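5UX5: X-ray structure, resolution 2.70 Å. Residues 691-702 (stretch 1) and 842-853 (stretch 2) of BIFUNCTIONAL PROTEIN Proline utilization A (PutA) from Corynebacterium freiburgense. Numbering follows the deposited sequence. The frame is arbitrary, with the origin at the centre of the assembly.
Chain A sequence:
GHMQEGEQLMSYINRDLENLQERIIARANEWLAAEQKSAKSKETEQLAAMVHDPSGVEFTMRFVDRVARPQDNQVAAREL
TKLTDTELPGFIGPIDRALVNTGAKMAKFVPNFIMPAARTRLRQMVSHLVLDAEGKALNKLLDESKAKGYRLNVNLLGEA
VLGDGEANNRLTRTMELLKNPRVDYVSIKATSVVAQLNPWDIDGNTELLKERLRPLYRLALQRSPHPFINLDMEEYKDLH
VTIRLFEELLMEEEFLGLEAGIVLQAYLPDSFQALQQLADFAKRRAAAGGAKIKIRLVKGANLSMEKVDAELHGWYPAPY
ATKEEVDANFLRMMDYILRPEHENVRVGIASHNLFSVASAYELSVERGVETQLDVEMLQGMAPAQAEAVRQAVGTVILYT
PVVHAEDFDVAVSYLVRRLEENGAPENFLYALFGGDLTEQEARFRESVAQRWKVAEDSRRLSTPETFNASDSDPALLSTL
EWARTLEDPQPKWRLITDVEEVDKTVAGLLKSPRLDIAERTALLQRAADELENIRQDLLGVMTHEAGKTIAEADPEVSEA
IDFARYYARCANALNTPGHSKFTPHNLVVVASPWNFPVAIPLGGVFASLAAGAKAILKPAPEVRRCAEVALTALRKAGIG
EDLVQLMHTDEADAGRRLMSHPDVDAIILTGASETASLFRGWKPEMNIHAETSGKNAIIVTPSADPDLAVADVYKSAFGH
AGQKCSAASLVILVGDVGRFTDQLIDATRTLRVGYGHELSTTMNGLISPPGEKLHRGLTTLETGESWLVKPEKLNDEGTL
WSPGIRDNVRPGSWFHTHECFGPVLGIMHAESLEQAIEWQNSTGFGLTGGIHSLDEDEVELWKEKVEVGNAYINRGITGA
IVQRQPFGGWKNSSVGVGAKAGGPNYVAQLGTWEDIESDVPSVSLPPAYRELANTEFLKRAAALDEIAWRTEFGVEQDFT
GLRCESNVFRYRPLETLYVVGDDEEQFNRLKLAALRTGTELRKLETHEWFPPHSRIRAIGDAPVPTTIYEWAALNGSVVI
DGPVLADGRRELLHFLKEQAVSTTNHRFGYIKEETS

Stretch 1 (691-702) ETSGKNAIIVTP
Stretch 2 842-853: STGFGLTGGIHS

Two segments distant in sequence can be joined by a short parallel β-ladder, with side chains taking over where the backbone pairing stops; PutA offers a compact example. Strand 848–852 runs beside 696–700 at 9°, their axes approaching to 4.4 Å, and 773 Å² is buried between the stretches. Extended backbones (phi −87 to −173°, psi 112 to 163° from Ala697 to Val700 and Thr848 to His852) pair Ile698 with Gly850, Ile699 with Ile851 and Val700 with His852, CA–CA 4.5, 4.5 and 4.9 Å.

As parallel geometry requires, the bonds alternate: Gly850 N to Ala697 O (3.1 Å), Ile699 N to Gly850 O (2.8 Å), His852 N to Ile699 O (2.6 Å), then a weak one from Thr701 N to His852 O (3.4 Å). Ile698 (m, t), Val700 (t) and His852 (chi1 −110°, between wells; chi2 −90°) share one face, where Gly850 contributes no side chain; Ile698 CG2 meets the edge of the imidazole at CD2, 4.5 Å away. The other face carries Ile699 (m, t) and Ile851 (t, t), packed with Ile699 CB 4.1 Å from Ile851 CG1.

Before the ladder, Asn696 points toward its partner. Its m rotamer, with chi2 −62°, brings OD1 to Thr848 N, accepting a 2.9 Å hydrogen bond that continues the pairing through a side chain. Thr848 is p, and its OG1 is bonded elsewhere in the structure.

Gly694 (−160/163) lies against Leu847 (t, chi2 37°), their CA atoms 5.3 Å apart; a CB on the glycine would clash with Leu847 CB. Phe845 (m, chi2 80°) sets CD2 3.7 Å from Gly694 CA and CD1 3.6 Å from Lys695 CB. Lys695 (t, p, t, t) thus lends its aliphatic base to the contact while its end leads away, NZ being bonded elsewhere. Thr843 (p) places CG2 3.5 Å from Lys695 O.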

ATOM      1  N   GLU A 691       1.019  -6.124 -21.707  1.00 32.65           N
ATOM      2  CA  GLU A 691       0.466  -6.523 -20.420  1.00 28.76           C
ATOM      3  C   GLU A 691      -1.051  -6.554 -20.596  1.00 30.47           C
ATOM      4  O   GLU A 691      -1.640  -5.577 -21.068  1.00 34.96           O
ATOM      5  CB  GLU A 691       0.924  -5.558 -19.323  1.00 22.76           C
ATOM      6  N   THR A 692      -1.676  -7.699 -20.309  1.00 38.38           N
ATOM      7  CA  THR A 692      -3.036  -7.996 -20.791  1.00 45.61           C
ATOM      8  C   THR A 692      -3.913  -8.643 -19.716  1.00 54.42           C
ATOM      9  O   THR A 692      -4.475  -9.718 -19.914  1.00 67.98           O
ATOM     10  CB  THR A 692      -3.011  -8.916 -22.021  1.00 53.80           C
ATOM     11  OG1 THR A 692      -2.380 -10.167 -21.699  1.00 55.13           O
ATOM     12  CG2 THR A 692      -2.278  -8.286 -23.190  1.00 53.09           C
ATOM     13  N   SER A 693      -4.046  -7.977 -18.568  1.00 61.67           N
ATOM     14  CA  SER A 693      -5.038  -8.313 -17.540  1.00 59.96           C
ATOM     15  C   SER A 693      -4.736  -9.641 -16.840  1.00 61.17           C
ATOM     16  O   SER A 693      -3.837 -10.380 -17.252  1.00 69.90           O
ATOM     17  CB  SER A 693      -6.448  -8.326 -18.153  1.00 56.13           C
ATOM     18  OG  SER A 693      -7.453  -8.573 -17.184  1.00 58.12           O
ATOM     19  N   GLY A 694      -5.485  -9.956 -15.787  1.00 49.42           N
ATOM     20  CA  GLY A 694      -5.250 -11.149 -15.000  1.00 40.48           C
ATOM     21  C   GLY A 694      -6.490 -11.512 -14.218  1.00 42.75           C
ATOM     22  O   GLY A 694      -7.424 -10.715 -14.084  1.00 55.82           O
ATOM     23  N   LYS A 695      -6.510 -12.759 -13.751  1.00 38.60           N
ATOM     24  CA  LYS A 695      -7.576 -13.342 -12.933  1.00 32.77           C
ATOM     25  C   LYS A 695      -6.911 -13.812 -11.640  1.00 36.76           C
ATOM     26  O   LYS A 695      -6.518 -14.973 -11.503  1.00 38.77           O
ATOM     27  CB  LYS A 695      -8.295 -14.511 -13.667  1.00 30.91           C
ATOM     28  CG  LYS A 695      -9.605 -14.961 -12.971  1.00 34.03           C
ATOM     29  CD  LYS A 695     -10.599 -13.811 -12.947  1.00 33.16           C
ATOM     30  CE  LYS A 695     -11.842 -14.107 -12.136  1.00 37.23           C
ATOM     31  NZ  LYS A 695     -12.807 -12.976 -12.284  1.00 34.96           N
ATOM     32  N   ASN A 696      -6.859 -12.927 -10.663  1.00 37.29           N
ATOM     33  CA  ASN A 696      -5.938 -13.043  -9.546  1.00 37.37           C
ATOM     34  C   ASN A 696      -6.681 -13.435  -8.277  1.00 38.02           C
ATOM     35  O   ASN A 696      -7.801 -12.979  -8.038  1.00 29.04           O
ATOM     36  CB  ASN A 696      -5.222 -11.716  -9.352  1.00 38.31           C
ATOM     37  CG  ASN A 696      -4.675 -11.191 -10.642  1.00 38.63           C
ATOM     38  OD1 ASN A 696      -3.827 -11.831 -11.260  1.00 48.09           O
ATOM     39  ND2 ASN A 696      -5.179 -10.040 -11.086  1.00 26.01           N
ATOM     40  N   ALA A 697      -6.043 -14.272  -7.467  1.00 28.57           N
ATOM     41  CA  ALA A 697      -6.646 -14.818  -6.270  1.00 29.32           C
ATOM     42  C   ALA A 697      -5.754 -14.535  -5.079  1.00 35.03           C
ATOM     43  O   ALA A 697      -4.541 -14.337  -5.228  1.00 32.96           O
ATOM     44  CB  ALA A 697      -6.868 -16.322  -6.393  1.00 34.25           C
ATOM     45  N   ILE A 698      -6.374 -14.490  -3.896  1.00 34.99           N
ATOM     46  CA  ILE A 698      -5.659 -14.502  -2.621  1.00 30.68           C
ATOM     47  C   ILE A 698      -6.119 -15.724  -1.851  1.00 36.97           C
ATOM     48  O   ILE A 698      -7.319 -15.882  -1.588  1.00 50.46           O
ATOM     49  CB  ILE A 698      -5.884 -13.217  -1.805  1.00 31.97           C
ATOM     50  CG1 ILE A 698      -5.238 -12.020  -2.481  1.00 32.33           C
ATOM     51  CG2 ILE A 698      -5.439 -13.357  -0.331  1.00 27.94           C
ATOM     52  CD1 ILE A 698      -5.504 -10.750  -1.683  1.00 43.26           C
ATOM     53  N   ILE A 699      -5.172 -16.583  -1.484  1.00 34.80           N
ATOM     54  CA  ILE A 699      -5.462 -17.750  -0.653  1.00 37.41           C
ATOM     55  C   ILE A 699      -5.379 -17.369   0.828  1.00 33.95           C
ATOM     56  O   ILE A 699      -4.418 -16.721   1.269  1.00 32.79           O
ATOM     57  CB  ILE A 699      -4.502 -18.905  -0.980  1.00 31.60           C
ATOM     58  CG1 ILE A 699      -4.636 -19.312  -2.449  1.00 31.82           C
ATOM     59  CG2 ILE A 699      -4.747 -20.062  -0.051  1.00 32.95           C
ATOM     60  CD1 ILE A 699      -3.726 -20.454  -2.834  1.00 32.30           C
ATOM     61  N   VAL A 700      -6.389 -17.781   1.592  1.00 32.13           N
ATOM     62  CA  VAL A 700      -6.491 -17.547   3.022  1.00 32.25           C
ATOM     63  C   VAL A 700      -6.652 -18.903   3.690  1.00 39.84           C
ATOM     64  O   VAL A 700      -7.674 -19.574   3.506  1.00 43.32           O
ATOM     65  CB  VAL A 700      -7.671 -16.628   3.363  1.00 37.00           C
ATOM     66  CG1 VAL A 700      -7.749 -16.337   4.895  1.00 32.36           C
ATOM     67  CG2 VAL A 700      -7.588 -15.360   2.530  1.00 31.04           C
ATOM     68  N   THR A 701      -5.676 -19.288   4.483  1.00 38.00           N
ATOM     69  CA  THR A 701      -5.667 -20.548   5.208  1.00 44.19           C
ATOM     70  C   THR A 701      -5.999 -20.302   6.668  1.00 42.43           C
ATOM     71  O   THR A 701      -5.814 -19.193   7.169  1.00 40.48           O
ATOM     72  CB  THR A 701      -4.287 -21.211   5.095  1.00 41.16           C
ATOM     73  OG1 THR A 701      -3.380 -20.606   6.029  1.00 38.10           O
ATOM     74  CG2 THR A 701      -3.742 -21.075   3.686  1.00 34.25           C
ATOM     75  N   PRO A 702      -6.418 -21.329   7.411  1.00 42.23           N
ATOM     76  CA  PRO A 702      -6.788 -21.104   8.820  1.00 44.00           C
ATOM     77  C   PRO A 702      -5.689 -20.483   9.665  1.00 45.95           C
ATOM     78  O   PRO A 702      -6.004 -19.862  10.691  1.00 52.88           O
ATOM     79  CB  PRO A 702      -7.137 -22.512   9.322  1.00 39.32           C
ATOM     80  CG  PRO A 702      -7.549 -23.240   8.127  1.00 39.99           C
ATOM     81  CD  PRO A 702      -6.672 -22.721   7.007  1.00 47.58           C
ATOM     82  N   SER A 842      -4.966 -22.293 -12.412  1.00 51.02           N
ATOM     83  CA  SER A 842      -5.744 -22.736 -13.570  1.00 40.63           C
ATOM     84  C   SER A 842      -6.783 -21.714 -14.050  1.00 35.16           C
ATOM     85  O   SER A 842      -7.797 -22.087 -14.637  1.00 39.68           O
ATOM     86  CB  SER A 842      -6.436 -24.054 -13.250  1.00 38.08           C
ATOM     87  OG  SER A 842      -7.120 -23.979 -12.015  1.00 41.19           O
ATOM     88  N   THR A 843      -6.536 -20.431 -13.826  1.00 40.62           N
ATOM     89  CA  THR A 843      -7.379 -19.366 -14.355  1.00 47.07           C
ATOM     90  C   THR A 843      -7.107 -19.078 -15.829  1.00 49.29           C
ATOM     91  O   THR A 843      -7.928 -18.414 -16.487  1.00 44.60           O
ATOM     92  CB  THR A 843      -7.152 -18.082 -13.525  1.00 50.30           C
ATOM     93  OG1 THR A 843      -5.737 -17.830 -13.415  1.00 48.41           O
ATOM     94  CG2 THR A 843      -7.780 -18.188 -12.136  1.00 43.33           C
ATOM     95  N   GLY A 844      -5.968 -19.544 -16.358  1.00 47.00           N
ATOM     96  CA  GLY A 844      -5.509 -19.143 -17.655  1.00 32.48           C
ATOM     97  C   GLY A 844      -4.576 -17.968 -17.609  1.00 51.70           C
ATOM     98  O   GLY A 844      -3.864 -17.715 -18.586  1.00 61.99           O
ATOM     99  N   PHE A 845      -4.561 -17.253 -16.494  1.00 41.30           N
ATOM    100  CA  PHE A 845      -3.736 -16.078 -16.305  1.00 38.47           C
ATOM    101  C   PHE A 845      -2.657 -16.340 -15.252  1.00 40.02           C
ATOM    102  O   PHE A 845      -2.691 -17.336 -14.515  1.00 38.63           O
ATOM    103  CB  PHE A 845      -4.604 -14.876 -15.912  1.00 31.06           C
ATOM    104  CG  PHE A 845      -5.703 -14.570 -16.883  1.00 37.63           C
ATOM    105  CD1 PHE A 845      -6.881 -15.290 -16.880  1.00 44.09           C
ATOM    106  CD2 PHE A 845      -5.563 -13.530 -17.796  1.00 47.67           C
ATOM    107  CE1 PHE A 845      -7.901 -14.989 -17.782  1.00 44.93           C
ATOM    108  CE2 PHE A 845      -6.581 -13.225 -18.701  1.00 48.64           C
ATOM    109  CZ  PHE A 845      -7.750 -13.953 -18.690  1.00 41.26           C
ATOM    110  N   GLY A 846      -1.659 -15.454 -15.218  1.00 27.08           N
ATOM    111  CA  GLY A 846      -0.677 -15.535 -14.158  1.00 26.49           C
ATOM    112  C   GLY A 846      -0.033 -14.209 -13.827  1.00 30.98           C
ATOM    113  O   GLY A 846       1.197 -14.100 -13.862  1.00 36.47           O
ATOM    114  N   LEU A 847      -0.842 -13.198 -13.495  1.00 25.20           N
ATOM    115  CA  LEU A 847      -0.341 -11.849 -13.234  1.00 26.42           C
ATOM    116  C   LEU A 847      -0.017 -11.673 -11.743  1.00 28.09           C
ATOM    117  O   LEU A 847       1.152 -11.758 -11.363  1.00 30.57           O
ATOM    118  CB  LEU A 847      -1.349 -10.797 -13.717  1.00 29.19           C
ATOM    119  CG  LEU A 847      -0.983  -9.303 -13.659  1.00 33.46           C
ATOM    120  CD1 LEU A 847       0.480  -9.072 -13.979  1.00 34.44           C
ATOM    121  CD2 LEU A 847      -1.816  -8.452 -14.584  1.00 37.27           C
ATOM    122  N   THR A 848      -1.010 -11.433 -10.880  1.00 25.50           N
ATOM    123  CA  THR A 848      -0.726 -11.302  -9.457  1.00 23.96           C
ATOM    124  C   THR A 848      -1.403 -12.416  -8.673  1.00 27.48           C
ATOM    125  O   THR A 848      -2.325 -13.085  -9.150  1.00 31.89           O
ATOM    126  CB  THR A 848      -1.159  -9.929  -8.875  1.00 28.76           C
ATOM    127  OG1 THR A 848      -2.571  -9.793  -8.933  1.00 36.42           O
ATOM    128  CG2 THR A 848      -0.534  -8.747  -9.613  1.00 25.98           C
ATOM    129  N   GLY A 849      -0.930 -12.596  -7.438  1.00 26.15           N
ATOM    130  CA  GLY A 849      -1.469 -13.612  -6.546  1.00 28.00           C
ATOM    131  C   GLY A 849      -0.884 -13.489  -5.152  1.00 33.73           C
ATOM    132  O   GLY A 849       0.260 -13.048  -4.991  1.00 29.24           O
ATOM    133  N   GLY A 850      -1.656 -13.850  -4.132  1.00 25.94           N
ATOM    134  CA  GLY A 850      -1.198 -13.700  -2.773  1.00 25.78           C
ATOM    135  C   GLY A 850      -1.680 -14.844  -1.908  1.00 35.86           C
ATOM    136  O   GLY A 850      -2.645 -15.548  -2.230  1.00 32.28           O
ATOM    137  N   ILE A 851      -0.994 -15.004  -0.781  1.00 38.29           N
ATOM    138  CA  ILE A 851      -1.431 -15.927   0.257  1.00 39.73           C
ATOM    139  C   ILE A 851      -1.419 -15.187   1.586  1.00 35.88           C
ATOM    140  O   ILE A 851      -0.601 -14.292   1.835  1.00 30.83           O
ATOM    141  CB  ILE A 851      -0.557 -17.200   0.333  1.00 38.87           C
ATOM    142  CG1 ILE A 851      -1.130 -18.197   1.328  1.00 36.50           C
ATOM    143  CG2 ILE A 851       0.844 -16.856   0.801  1.00 39.46           C
ATOM    144  CD1 ILE A 851      -0.379 -19.516   1.372  1.00 40.05           C
ATOM    145  N   HIS A 852      -2.364 -15.538   2.428  1.00 36.74           N
ATOM    146  CA  HIS A 852      -2.370 -15.044   3.788  1.00 34.34           C
ATOM    147  C   HIS A 852      -2.213 -16.241   4.704  1.00 35.36           C
ATOM    148  O   HIS A 852      -3.114 -17.079   4.790  1.00 36.50           O
ATOM    149  CB  HIS A 852      -3.644 -14.263   4.075  1.00 28.63           C
ATOM    150  CG  HIS A 852      -3.406 -12.799   4.226  1.00 28.27           C
ATOM    151  ND1 HIS A 852      -3.113 -12.219   5.447  1.00 33.92           N
ATOM    152  CD2 HIS A 852      -3.378 -11.799   3.313  1.00 26.44           C
ATOM    153  CE1 HIS A 852      -2.934 -10.918   5.280  1.00 28.06           C
ATOM    154  NE2 HIS A 852      -3.087 -10.637   3.996  1.00 34.77           N
ATOM    155  N   SER A 853      -1.072 -16.317   5.381  1.00 35.21           N
ATOM    156  CA  SER A 853      -0.826 -17.395   6.326  1.00 35.45           C
ATOM    157  C   SER A 853       0.364 -17.029   7.194  1.00 40.14           C
ATOM    158  O   SER A 853       1.368 -16.527   6.689  1.00 39.51           O
ATOM    159  CB  SER A 853      -0.565 -18.714   5.613  1.00 35.27           C
ATOM    160  OG  SER A 853      -0.131 -19.674   6.556  1.00 46.93           O
TER